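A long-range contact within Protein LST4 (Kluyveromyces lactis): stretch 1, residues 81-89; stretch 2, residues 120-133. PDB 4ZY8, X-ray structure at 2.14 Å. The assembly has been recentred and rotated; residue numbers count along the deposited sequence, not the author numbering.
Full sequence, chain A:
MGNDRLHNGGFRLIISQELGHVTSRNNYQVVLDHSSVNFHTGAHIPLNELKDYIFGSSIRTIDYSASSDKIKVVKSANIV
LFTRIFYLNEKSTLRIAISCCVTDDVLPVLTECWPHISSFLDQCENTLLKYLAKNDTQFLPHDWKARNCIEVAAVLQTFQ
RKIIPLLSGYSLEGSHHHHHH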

# COMPACT_ATOMS: atom_id res chain seq x y z
N LEU A 81 7.34 6.58 2.79
CA LEU A 81 6.58 5.47 2.23
C LEU A 81 5.85 4.72 3.33
O LEU A 81 6.50 4.22 4.26
CB LEU A 81 7.51 4.53 1.45
CG LEU A 81 6.95 3.25 0.80
CD1 LEU A 81 6.08 3.59 -0.40
CD2 LEU A 81 8.08 2.31 0.37
N PHE A 82 4.52 4.67 3.29
CA PHE A 82 3.82 3.84 4.27
C PHE A 82 3.10 2.68 3.60
O PHE A 82 2.44 2.83 2.57
CB PHE A 82 2.87 4.66 5.16
CG PHE A 82 1.77 5.42 4.44
CD1 PHE A 82 0.48 4.92 4.39
CD2 PHE A 82 2.00 6.67 3.88
CE1 PHE A 82 -0.56 5.63 3.77
CE2 PHE A 82 0.98 7.39 3.25
CZ PHE A 82 -0.31 6.87 3.21
N THR A 83 3.28 1.50 4.18
CA THR A 83 2.87 0.24 3.58
C THR A 83 2.04 -0.63 4.51
O THR A 83 2.45 -0.93 5.62
CB THR A 83 4.12 -0.59 3.15
OG1 THR A 83 4.84 0.10 2.13
CG2 THR A 83 3.70 -1.97 2.60
N ARG A 84 0.89 -1.07 4.03
CA ARG A 84 0.12 -2.13 4.67
C ARG A 84 0.42 -3.43 3.94
O ARG A 84 0.17 -3.54 2.74
CB ARG A 84 -1.38 -1.83 4.63
CG ARG A 84 -2.32 -3.03 4.86
CD ARG A 84 -2.26 -3.58 6.30
NE ARG A 84 -2.49 -2.53 7.31
CZ ARG A 84 -3.66 -2.24 7.89
NH1 ARG A 84 -4.77 -2.91 7.58
NH2 ARG A 84 -3.70 -1.27 8.80
N ILE A 85 0.94 -4.42 4.65
CA ILE A 85 1.24 -5.68 3.98
C ILE A 85 0.49 -6.79 4.72
O ILE A 85 0.39 -6.76 5.93
CB ILE A 85 2.78 -5.90 3.91
CG1 ILE A 85 3.16 -7.07 3.00
CG2 ILE A 85 3.42 -6.00 5.29
CD1 ILE A 85 4.61 -7.00 2.58
N PHE A 86 -0.14 -7.69 3.98
CA PHE A 86 -0.98 -8.73 4.59
C PHE A 86 -0.98 -10.00 3.76
O PHE A 86 -0.59 -9.98 2.59
CB PHE A 86 -2.42 -8.24 4.76
CG PHE A 86 -3.07 -7.76 3.49
CD1 PHE A 86 -2.87 -6.46 3.06
CD2 PHE A 86 -3.89 -8.59 2.75
CE1 PHE A 86 -3.46 -5.99 1.89
CE2 PHE A 86 -4.49 -8.14 1.58
CZ PHE A 86 -4.27 -6.83 1.15
N TYR A 87 -1.44 -11.08 4.35
CA TYR A 87 -1.53 -12.36 3.69
C TYR A 87 -2.94 -12.67 3.21
O TYR A 87 -3.88 -12.26 3.83
CB TYR A 87 -1.07 -13.45 4.65
CG TYR A 87 0.38 -13.37 5.02
CD1 TYR A 87 0.80 -12.61 6.08
CD2 TYR A 87 1.33 -14.06 4.31
CE1 TYR A 87 2.11 -12.52 6.41
CE2 TYR A 87 2.65 -13.99 4.64
CZ TYR A 87 3.04 -13.22 5.70
OH TYR A 87 4.34 -13.14 6.04
N LEU A 88 -3.08 -13.43 2.14
CA LEU A 88 -4.40 -13.79 1.66
C LEU A 88 -5.18 -14.52 2.71
O LEU A 88 -6.34 -14.32 2.85
CB LEU A 88 -4.33 -14.61 0.39
CG LEU A 88 -5.56 -15.47 0.05
CD1 LEU A 88 -6.90 -14.80 0.25
CD2 LEU A 88 -5.47 -16.11 -1.32
N ASN A 89 -4.52 -15.40 3.42
CA ASN A 89 -5.17 -16.16 4.46
C ASN A 89 -4.13 -16.84 5.35
O ASN A 89 -2.93 -16.67 5.14
CB ASN A 89 -6.12 -17.20 3.85
CG ASN A 89 -5.44 -18.08 2.80
OD1 ASN A 89 -4.50 -18.80 3.11
ND2 ASN A 89 -5.93 -18.02 1.56
N PHE A 120 -8.69 3.12 7.67
CA PHE A 120 -9.01 3.15 6.24
C PHE A 120 -8.22 2.07 5.46
O PHE A 120 -8.72 1.51 4.50
CB PHE A 120 -8.71 4.53 5.65
CG PHE A 120 -9.64 5.62 6.13
CD1 PHE A 120 -10.99 5.39 6.26
CD2 PHE A 120 -9.15 6.88 6.43
CE1 PHE A 120 -11.84 6.41 6.69
CE2 PHE A 120 -10.01 7.91 6.88
CZ PHE A 120 -11.34 7.66 6.99
N LEU A 121 -6.99 1.81 5.89
CA LEU A 121 -6.19 0.75 5.28
C LEU A 121 -6.84 -0.60 5.55
O LEU A 121 -6.84 -1.45 4.65
CB LEU A 121 -4.75 0.79 5.82
CG LEU A 121 -3.93 1.95 5.24
CD1 LEU A 121 -2.58 2.10 5.90
CD2 LEU A 121 -3.75 1.79 3.70
N ASP A 122 -7.43 -0.78 6.72
CA ASP A 122 -8.17 -2.00 7.02
C ASP A 122 -9.27 -2.23 6.01
O ASP A 122 -9.42 -3.31 5.55
CB ASP A 122 -8.84 -2.00 8.39
CG ASP A 122 -7.88 -1.95 9.55
OD1 ASP A 122 -6.75 -2.46 9.47
OD2 ASP A 122 -8.27 -1.39 10.57
N GLN A 123 -10.04 -1.19 5.69
CA GLN A 123 -11.11 -1.33 4.69
C GLN A 123 -10.49 -1.72 3.34
O GLN A 123 -10.99 -2.62 2.66
CB GLN A 123 -11.91 -0.03 4.53
CG GLN A 123 -12.40 0.64 5.82
CD GLN A 123 -13.26 1.88 5.54
OE1 GLN A 123 -13.14 2.51 4.48
NE2 GLN A 123 -14.04 2.28 6.52
N CYS A 124 -9.39 -1.07 2.97
CA CYS A 124 -8.70 -1.41 1.70
C CYS A 124 -8.26 -2.87 1.65
O CYS A 124 -8.43 -3.56 0.63
CB CYS A 124 -7.49 -0.50 1.49
SG CYS A 124 -7.94 1.26 1.24
N GLU A 125 -7.69 -3.33 2.76
CA GLU A 125 -7.30 -4.73 2.91
C GLU A 125 -8.52 -5.65 2.77
O GLU A 125 -8.46 -6.61 2.02
CB GLU A 125 -6.57 -4.97 4.25
CG GLU A 125 -6.27 -6.43 4.56
CD GLU A 125 -5.59 -6.62 5.92
OE1 GLU A 125 -4.85 -5.71 6.36
OE2 GLU A 125 -5.82 -7.67 6.56
N ASN A 126 -9.63 -5.36 3.47
CA ASN A 126 -10.87 -6.14 3.30
C ASN A 126 -11.35 -6.21 1.85
O ASN A 126 -11.88 -7.22 1.40
CB ASN A 126 -12.07 -5.54 4.08
CG ASN A 126 -11.90 -5.62 5.58
OD1 ASN A 126 -11.15 -6.45 6.09
ND2 ASN A 126 -12.67 -4.79 6.31
N THR A 127 -11.19 -5.10 1.13
CA THR A 127 -11.72 -4.99 -0.23
C THR A 127 -10.96 -5.92 -1.20
O THR A 127 -11.56 -6.65 -2.01
CB THR A 127 -11.67 -3.54 -0.71
OG1 THR A 127 -12.54 -2.74 0.10
CG2 THR A 127 -12.13 -3.43 -2.18
N LEU A 128 -9.64 -5.87 -1.12
CA LEU A 128 -8.80 -6.70 -1.97
C LEU A 128 -8.97 -8.19 -1.62
O LEU A 128 -8.96 -9.05 -2.51
CB LEU A 128 -7.34 -6.28 -1.84
CG LEU A 128 -7.02 -4.86 -2.34
CD1 LEU A 128 -5.53 -4.54 -2.19
CD2 LEU A 128 -7.48 -4.62 -3.79
N LEU A 129 -9.13 -8.50 -0.33
CA LEU A 129 -9.36 -9.89 0.08
C LEU A 129 -10.68 -10.44 -0.46
O LEU A 129 -10.76 -11.59 -0.85
CB LEU A 129 -9.33 -10.03 1.61
CG LEU A 129 -7.93 -9.86 2.22
CD1 LEU A 129 -7.99 -9.91 3.76
CD2 LEU A 129 -6.99 -10.92 1.65
N LYS A 130 -11.70 -9.60 -0.50
CA LYS A 130 -12.99 -10.00 -1.06
C LYS A 130 -12.93 -10.29 -2.55
O LYS A 130 -13.67 -11.15 -3.05
CB LYS A 130 -14.06 -8.95 -0.76
CG LYS A 130 -14.55 -9.00 0.67
CD LYS A 130 -15.47 -10.20 0.87
CE LYS A 130 -15.99 -10.28 2.29
NZ LYS A 130 -16.49 -11.66 2.60
N TYR A 131 -12.08 -9.57 -3.27
CA TYR A 131 -11.83 -9.84 -4.67
C TYR A 131 -11.30 -11.24 -4.83
O TYR A 131 -11.72 -11.97 -5.68
CB TYR A 131 -10.87 -8.84 -5.31
CG TYR A 131 -10.44 -9.27 -6.69
CD1 TYR A 131 -11.14 -8.88 -7.79
CD2 TYR A 131 -9.40 -10.14 -6.85
CE1 TYR A 131 -10.78 -9.31 -9.04
CE2 TYR A 131 -9.03 -10.56 -8.08
CZ TYR A 131 -9.72 -10.14 -9.17
OH TYR A 131 -9.35 -10.56 -10.38
N LEU A 132 -10.34 -11.58 -4.00
CA LEU A 132 -9.71 -12.90 -4.07
C LEU A 132 -10.73 -14.01 -3.79
O LEU A 132 -10.70 -15.06 -4.44
CB LEU A 132 -8.54 -12.97 -3.09
CG LEU A 132 -7.45 -11.99 -3.51
CD1 LEU A 132 -6.31 -11.99 -2.54
CD2 LEU A 132 -6.95 -12.35 -4.90
N ALA A 133 -11.62 -13.76 -2.83
CA ALA A 133 -12.72 -14.66 -2.50
C ALA A 133 -13.74 -14.77 -3.64
O ALA A 133 -14.30 -15.84 -3.87
CB ALA A 133 -13.42 -14.20 -1.21

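The strand segment that begins before Leu81 and runs through Phe86 lies against a stretch of a longer helix, residues 120-133, with their N-to-C directions 40° apart and their axes approaching to 9.8 Å. Because the two elements run broadly in the same direction, the register advances together: Arg84 sits nearest Leu121, Phe86 nearest Glu125, and Leu88, in the loop, nearest Leu129, with CA-CA distances of 7.0, 7.7 and 6.5 Å. Each step of two residues along the extended chain is thus matched by one of four along the helix, about one turn. The alternation of the strand directs the CA-to-CB bonds of Phe82, Arg84 and Phe86 toward the helix, while those of Thr83, Ile85 and Tyr87 point away.

Arg84 provides the polar centre of the contact. Its NH1 donates hydrogen bonds to Asp122 OD1 (2.8 Å) and Glu125 OE1 (3.1 Å), both within salt bridges, and a weak bond runs from Arg84 NH2 to Asp122 OD1 (3.3 Å). Both acceptors lie at the guanidinium edge, near its plane, whereas Leu121 CB covers one face. Asp122 reaches this site although its CA-to-CB bond points away from the strand.

Glu125 also serves a second neighbour. Glu125 CG lies 3.5 Å from the centroid of the Phe86 ring and only 8° off the ring normal, a CH-pi contact that places the aliphatic part of the side chain over the aromatic face while the carboxylate engages Arg84. The edge of the same ring meets leucines, with Phe86 CE2 3.7 Å from Leu129 CD2 and Phe86 CZ 4.2 Å from Leu128 CD1.

Apolar packing continues at Leu88, whose CD1 approaches Leu129 CD2 (4.1 Å) and Leu132 CD1 (4.0 Å). Toward the other end, Phe82 makes a looser contact, its CD1 lying 4.4 Å from Leu121 CD1.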